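Local coordinates for Bcl-2-like protein FPV039 (Fowlpox virus, PDB 5TZP) that inhibits host apoptosis by sequestering and inactivating pro-apoptotic Bcl-2 proteins, including BAK1 and BAX, and is captured here with a Bik BH3 peptide, at residues 82-91 with 129-140. Sequence-based numbering, arbitrary orientation.
Sequences LEDKINWGRI and KYRSWFIDQDYW
Ile-86 fills the corner between the faces of Tyr-130 and Trp-133: its CB sits 3.7 Å from the Tyr-130 ring centroid, 7° off the normal, and its CG2 lies over the five-membered ring of Trp-133, both CH-pi contacts. The opposite face of Tyr-130 carries CB of Lys-129, and that of Trp-133 carries CG of Gln-137. Here the BH1 motif of the Bcl-2 fold, spanning the turn into helix 88-105, packs against the end of helix 115-136 and the turn after it. With chi1 at -180°, Trp-133 swings its indole directly opposite the backbone N, across to the BH1 segment. There its CH2 comes over one face of Trp-88, 3.6 Å from Trp-88 CE2, near the rim. Ile-91 CD1 lies over that same face. Trp-140 completes the aromatic cluster, its CE3 being 3.6 Å from Trp-88 CZ3, while its own NE1 bonds to Ile-18 O in helix 14-32.

Polar bonds fix both ends. The Tyr-130 hydroxyl donates to Leu-82 O (OH to O, 2.8 Å); the acceptor lies in the ring plane, whereas the donor stands above the carbonyl plane. A weak bond from Lys-129 NZ to Glu-83 O lies nearby. Between these ends, Asn-87 N-caps helix 88-105, its OD1 accepting from Arg-90 N at 2.8 Å. These BH1 residues also help hold the BH3 peptide: Asn-87 ND2 bonds to an acidic side chain of it, and Arg-90 NE forms a salt bridge with an acidic side chain there. At the other end, Trp-88 NE1 donates to Gln-137 OE1 at 2.9 Å, almost straight at 171°, with the oxygen lying in the indole plane.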
loop_
_atom_site.group_PDB
_atom_site.type_symbol
_atom_site.label_atom_id
_atom_site.label_comp_id
_atom_site.label_asym_id
_atom_site.label_seq_id
_atom_site.Cartn_x
_atom_site.Cartn_y
_atom_site.Cartn_z
ATOM N N LEU A 82 4.952 -9.754 -0.757
ATOM C CA LEU A 82 5.289 -10.118 0.623
ATOM C C LEU A 82 5.504 -11.592 0.864
ATOM O O LEU A 82 5.577 -11.995 2.023
ATOM C CB LEU A 82 4.168 -9.616 1.523
ATOM C CG LEU A 82 3.992 -8.132 1.477
ATOM C CD1 LEU A 82 2.848 -7.733 2.334
ATOM C CD2 LEU A 82 5.226 -7.376 1.930
ATOM N N GLU A 83 5.665 -12.423 -0.172
ATOM C CA GLU A 83 5.736 -13.844 0.081
ATOM C C GLU A 83 6.931 -14.230 0.926
ATOM O O GLU A 83 6.835 -15.139 1.775
ATOM C CB GLU A 83 5.787 -14.641 -1.243
ATOM C CG GLU A 83 5.697 -16.163 -1.014
ATOM C CD GLU A 83 5.525 -16.964 -2.274
ATOM O OE1 GLU A 83 5.395 -16.345 -3.372
ATOM O OE2 GLU A 83 5.515 -18.219 -2.114
ATOM N N ASP A 84 8.087 -13.590 0.688
ATOM C CA ASP A 84 9.349 -14.003 1.306
ATOM C C ASP A 84 9.965 -12.973 2.211
ATOM O O ASP A 84 10.780 -13.358 3.055
ATOM C CB ASP A 84 10.471 -14.306 0.266
ATOM C CG ASP A 84 10.143 -15.456 -0.627
ATOM O OD1 ASP A 84 9.218 -16.278 -0.306
ATOM O OD2 ASP A 84 10.830 -15.560 -1.680
ATOM N N LYS A 85 9.717 -11.694 1.980
ATOM C CA LYS A 85 10.268 -10.688 2.867
ATOM C C LYS A 85 9.465 -9.410 2.827
ATOM O O LYS A 85 8.736 -9.126 1.858
ATOM C CB LYS A 85 11.715 -10.373 2.561
ATOM C CG LYS A 85 11.945 -9.515 1.481
ATOM C CD LYS A 85 13.372 -8.921 1.531
ATOM C CE LYS A 85 13.576 -8.033 0.294
ATOM N NZ LYS A 85 14.942 -7.526 -0.022
ATOM N N ILE A 86 9.567 -8.636 3.912
ATOM C CA ILE A 86 8.905 -7.353 4.011
ATOM C C ILE A 86 9.960 -6.270 4.270
ATOM O O ILE A 86 11.027 -6.532 4.879
ATOM C CB ILE A 86 7.834 -7.364 5.120
ATOM C CG1 ILE A 86 6.883 -6.178 5.074
ATOM C CG2 ILE A 86 8.502 -7.413 6.554
ATOM C CD1 ILE A 86 5.644 -6.392 5.913
ATOM N N ASN A 87 9.686 -5.046 3.810
ATOM C CA ASN A 87 10.412 -3.843 4.187
ATOM C C ASN A 87 9.499 -2.667 3.927
ATOM O O ASN A 87 8.429 -2.832 3.329
ATOM C CB ASN A 87 11.790 -3.710 3.502
ATOM C CG ASN A 87 11.726 -3.640 2.023
ATOM O OD1 ASN A 87 10.877 -2.881 1.494
ATOM N ND2 ASN A 87 12.648 -4.285 1.323
ATOM N N TRP A 88 9.863 -1.485 4.384
ATOM C CA TRP A 88 8.978 -0.353 4.270
ATOM C C TRP A 88 8.807 0.094 2.835
ATOM O O TRP A 88 7.697 0.530 2.456
ATOM C CB TRP A 88 9.428 0.828 5.150
ATOM C CG TRP A 88 9.079 0.583 6.556
ATOM C CD1 TRP A 88 9.985 0.329 7.604
ATOM C CD2 TRP A 88 7.776 0.583 7.148
ATOM N NE1 TRP A 88 9.271 0.140 8.737
ATOM C CE2 TRP A 88 7.920 0.275 8.527
ATOM C CE3 TRP A 88 6.493 0.773 6.638
ATOM C CZ2 TRP A 88 6.840 0.199 9.364
ATOM C CZ3 TRP A 88 5.424 0.670 7.504
ATOM C CH2 TRP A 88 5.613 0.401 8.838
ATOM N N GLY A 89 9.809 -0.002 1.970
ATOM C CA GLY A 89 9.595 0.342 0.569
ATOM C C GLY A 89 8.556 -0.532 -0.096
ATOM O O GLY A 89 7.795 -0.054 -0.933
ATOM N N ARG A 90 8.571 -1.814 0.224
ATOM C CA ARG A 90 7.591 -2.764 -0.283
ATOM C C ARG A 90 6.187 -2.393 0.191
ATOM O O ARG A 90 5.208 -2.454 -0.574
ATOM C CB ARG A 90 7.941 -4.198 0.053
ATOM C CG ARG A 90 9.163 -4.684 -0.801
ATOM C CD ARG A 90 9.548 -6.053 -0.438
ATOM N NE ARG A 90 10.719 -6.499 -1.207
ATOM C CZ ARG A 90 10.835 -7.735 -1.676
ATOM N NH1 ARG A 90 9.866 -8.640 -1.600
ATOM N NH2 ARG A 90 11.909 -7.957 -2.443
ATOM N N ILE A 91 6.059 -2.105 1.487
ATOM C CA ILE A 91 4.762 -1.700 2.073
ATOM C C ILE A 91 4.264 -0.456 1.382
ATOM O O ILE A 91 3.094 -0.381 0.986
ATOM C CB ILE A 91 4.894 -1.525 3.604
ATOM C CG1 ILE A 91 5.098 -2.879 4.250
ATOM C CG2 ILE A 91 3.642 -0.840 4.168
ATOM C CD1 ILE A 91 5.509 -2.746 5.762
ATOM N N LYS A 129 2.151 -12.915 8.093
ATOM C CA LYS A 129 3.521 -13.406 8.196
ATOM C C LYS A 129 4.471 -12.468 8.935
ATOM O O LYS A 129 5.552 -12.919 9.372
ATOM C CB LYS A 129 4.068 -13.579 6.768
ATOM C CG LYS A 129 3.425 -14.801 6.062
ATOM C CD LYS A 129 4.033 -15.099 4.682
ATOM C CE LYS A 129 3.565 -16.519 4.183
ATOM N NZ LYS A 129 3.927 -16.762 2.739
ATOM N N TYR A 130 4.133 -11.199 9.088
ATOM C CA TYR A 130 5.051 -10.184 9.583
ATOM C C TYR A 130 4.501 -9.425 10.776
ATOM O O TYR A 130 4.927 -8.297 10.996
ATOM C CB TYR A 130 5.488 -9.223 8.479
ATOM C CG TYR A 130 6.035 -9.971 7.300
ATOM C CD1 TYR A 130 7.303 -10.505 7.301
ATOM C CD2 TYR A 130 5.228 -10.181 6.198
ATOM C CE1 TYR A 130 7.767 -11.209 6.207
ATOM C CE2 TYR A 130 5.692 -10.873 5.109
ATOM C CZ TYR A 130 6.959 -11.368 5.148
ATOM O OH TYR A 130 7.394 -12.139 4.101
ATOM N N ARG A 131 3.589 -10.019 11.574
ATOM C CA ARG A 131 3.042 -9.310 12.747
ATOM C C ARG A 131 4.114 -8.935 13.752
ATOM O O ARG A 131 4.154 -7.785 14.226
ATOM C CB ARG A 131 1.901 -10.123 13.374
ATOM C CG ARG A 131 1.312 -9.553 14.638
ATOM C CD ARG A 131 0.278 -10.480 15.320
ATOM N NE ARG A 131 -0.850 -10.793 14.474
ATOM C CZ ARG A 131 -1.987 -10.091 14.408
ATOM N NH1 ARG A 131 -2.198 -9.000 15.167
ATOM N NH2 ARG A 131 -2.934 -10.514 13.586
ATOM N N SER A 132 5.053 -9.828 14.075
ATOM C CA SER A 132 6.104 -9.494 15.031
ATOM C C SER A 132 7.030 -8.416 14.502
ATOM O O SER A 132 7.437 -7.493 15.230
ATOM C CB SER A 132 6.874 -10.780 15.341
ATOM O OG SER A 132 6.057 -11.511 16.198
ATOM N N TRP A 133 7.341 -8.467 13.192
ATOM C CA TRP A 133 8.131 -7.400 12.557
ATOM C C TRP A 133 7.453 -6.053 12.707
ATOM O O TRP A 133 8.085 -5.070 13.097
ATOM C CB TRP A 133 8.398 -7.732 11.062
ATOM C CG TRP A 133 9.189 -6.735 10.325
ATOM C CD1 TRP A 133 10.501 -6.749 10.145
ATOM C CD2 TRP A 133 8.694 -5.568 9.649
ATOM N NE1 TRP A 133 10.901 -5.676 9.376
ATOM C CE2 TRP A 133 9.807 -4.920 9.060
ATOM C CE3 TRP A 133 7.423 -5.050 9.437
ATOM C CZ2 TRP A 133 9.671 -3.727 8.333
ATOM C CZ3 TRP A 133 7.295 -3.882 8.683
ATOM C CH2 TRP A 133 8.391 -3.246 8.139
ATOM N N PHE A 134 6.157 -5.994 12.434
ATOM C CA PHE A 134 5.405 -4.738 12.503
ATOM C C PHE A 134 5.361 -4.173 13.899
ATOM O O PHE A 134 5.626 -2.972 14.094
ATOM C CB PHE A 134 4.026 -4.975 11.907
ATOM C CG PHE A 134 3.143 -3.756 11.828
ATOM C CD1 PHE A 134 3.478 -2.665 11.034
ATOM C CD2 PHE A 134 1.989 -3.683 12.543
ATOM C CE1 PHE A 134 2.543 -1.584 10.901
ATOM C CE2 PHE A 134 1.122 -2.595 12.441
ATOM C CZ PHE A 134 1.414 -1.563 11.629
ATOM N N ILE A 135 5.090 -5.017 14.888
ATOM C CA ILE A 135 5.097 -4.543 16.267
ATOM C C ILE A 135 6.481 -4.045 16.636
ATOM O O ILE A 135 6.652 -2.998 17.302
ATOM C CB ILE A 135 4.632 -5.691 17.200
ATOM C CG1 ILE A 135 3.170 -6.024 16.900
ATOM C CG2 ILE A 135 4.877 -5.322 18.666
ATOM C CD1 ILE A 135 2.732 -7.351 17.514
ATOM N N ASP A 136 7.509 -4.743 16.202
ATOM C CA ASP A 136 8.880 -4.373 16.560
ATOM C C ASP A 136 9.354 -3.082 15.903
ATOM O O ASP A 136 10.281 -2.421 16.398
ATOM C CB ASP A 136 9.796 -5.560 16.255
ATOM C CG ASP A 136 11.185 -5.287 16.635
ATOM O OD1 ASP A 136 11.419 -5.233 17.871
ATOM O OD2 ASP A 136 11.961 -5.024 15.690
ATOM N N GLN A 137 8.748 -2.709 14.783
ATOM C CA GLN A 137 8.908 -1.437 14.133
ATOM C C GLN A 137 8.223 -0.314 14.892
ATOM O O GLN A 137 8.238 0.833 14.456
ATOM C CB GLN A 137 8.365 -1.479 12.719
ATOM C CG GLN A 137 9.252 -2.285 11.713
ATOM C CD GLN A 137 10.602 -1.675 11.567
ATOM O OE1 GLN A 137 10.706 -0.519 11.165
ATOM N NE2 GLN A 137 11.647 -2.437 11.833
ATOM N N ASP A 138 7.608 -0.628 16.034
ATOM C CA ASP A 138 6.667 0.301 16.715
ATOM C C ASP A 138 5.558 0.732 15.755
ATOM O O ASP A 138 5.254 1.906 15.583
ATOM C CB ASP A 138 7.381 1.506 17.375
ATOM C CG ASP A 138 6.478 2.371 18.204
ATOM O OD1 ASP A 138 5.410 1.884 18.720
ATOM O OD2 ASP A 138 6.834 3.585 18.269
ATOM N N TYR A 139 4.976 -0.284 15.100
ATOM C CA TYR A 139 3.864 -0.114 14.181
ATOM C C TYR A 139 4.333 0.805 13.062
ATOM O O TYR A 139 5.370 0.573 12.423
ATOM C CB TYR A 139 2.607 0.342 14.952
ATOM C CG TYR A 139 2.322 -0.493 16.152
ATOM C CD1 TYR A 139 1.666 -1.711 16.040
ATOM C CD2 TYR A 139 2.839 -0.162 17.357
ATOM C CE1 TYR A 139 1.408 -2.487 17.172
ATOM C CE2 TYR A 139 2.608 -0.948 18.471
ATOM C CZ TYR A 139 1.911 -2.112 18.342
ATOM O OH TYR A 139 1.701 -2.826 19.526
ATOM N N TRP A 140 3.617 1.882 12.772
ATOM C CA TRP A 140 3.934 2.761 11.646
ATOM C C TRP A 140 5.134 3.655 11.943
ATOM O O TRP A 140 5.667 4.226 11.001
ATOM C CB TRP A 140 2.717 3.595 11.206
ATOM C CG TRP A 140 1.581 2.746 10.750
ATOM C CD1 TRP A 140 0.529 2.368 11.512
ATOM C CD2 TRP A 140 1.463 2.180 9.470
ATOM N NE1 TRP A 140 -0.294 1.567 10.705
ATOM C CE2 TRP A 140 0.274 1.435 9.471
ATOM C CE3 TRP A 140 2.234 2.233 8.308
ATOM C CZ2 TRP A 140 -0.177 0.754 8.313
ATOM C CZ3 TRP A 140 1.787 1.611 7.175
ATOM C CH2 TRP A 140 0.614 0.822 7.199
#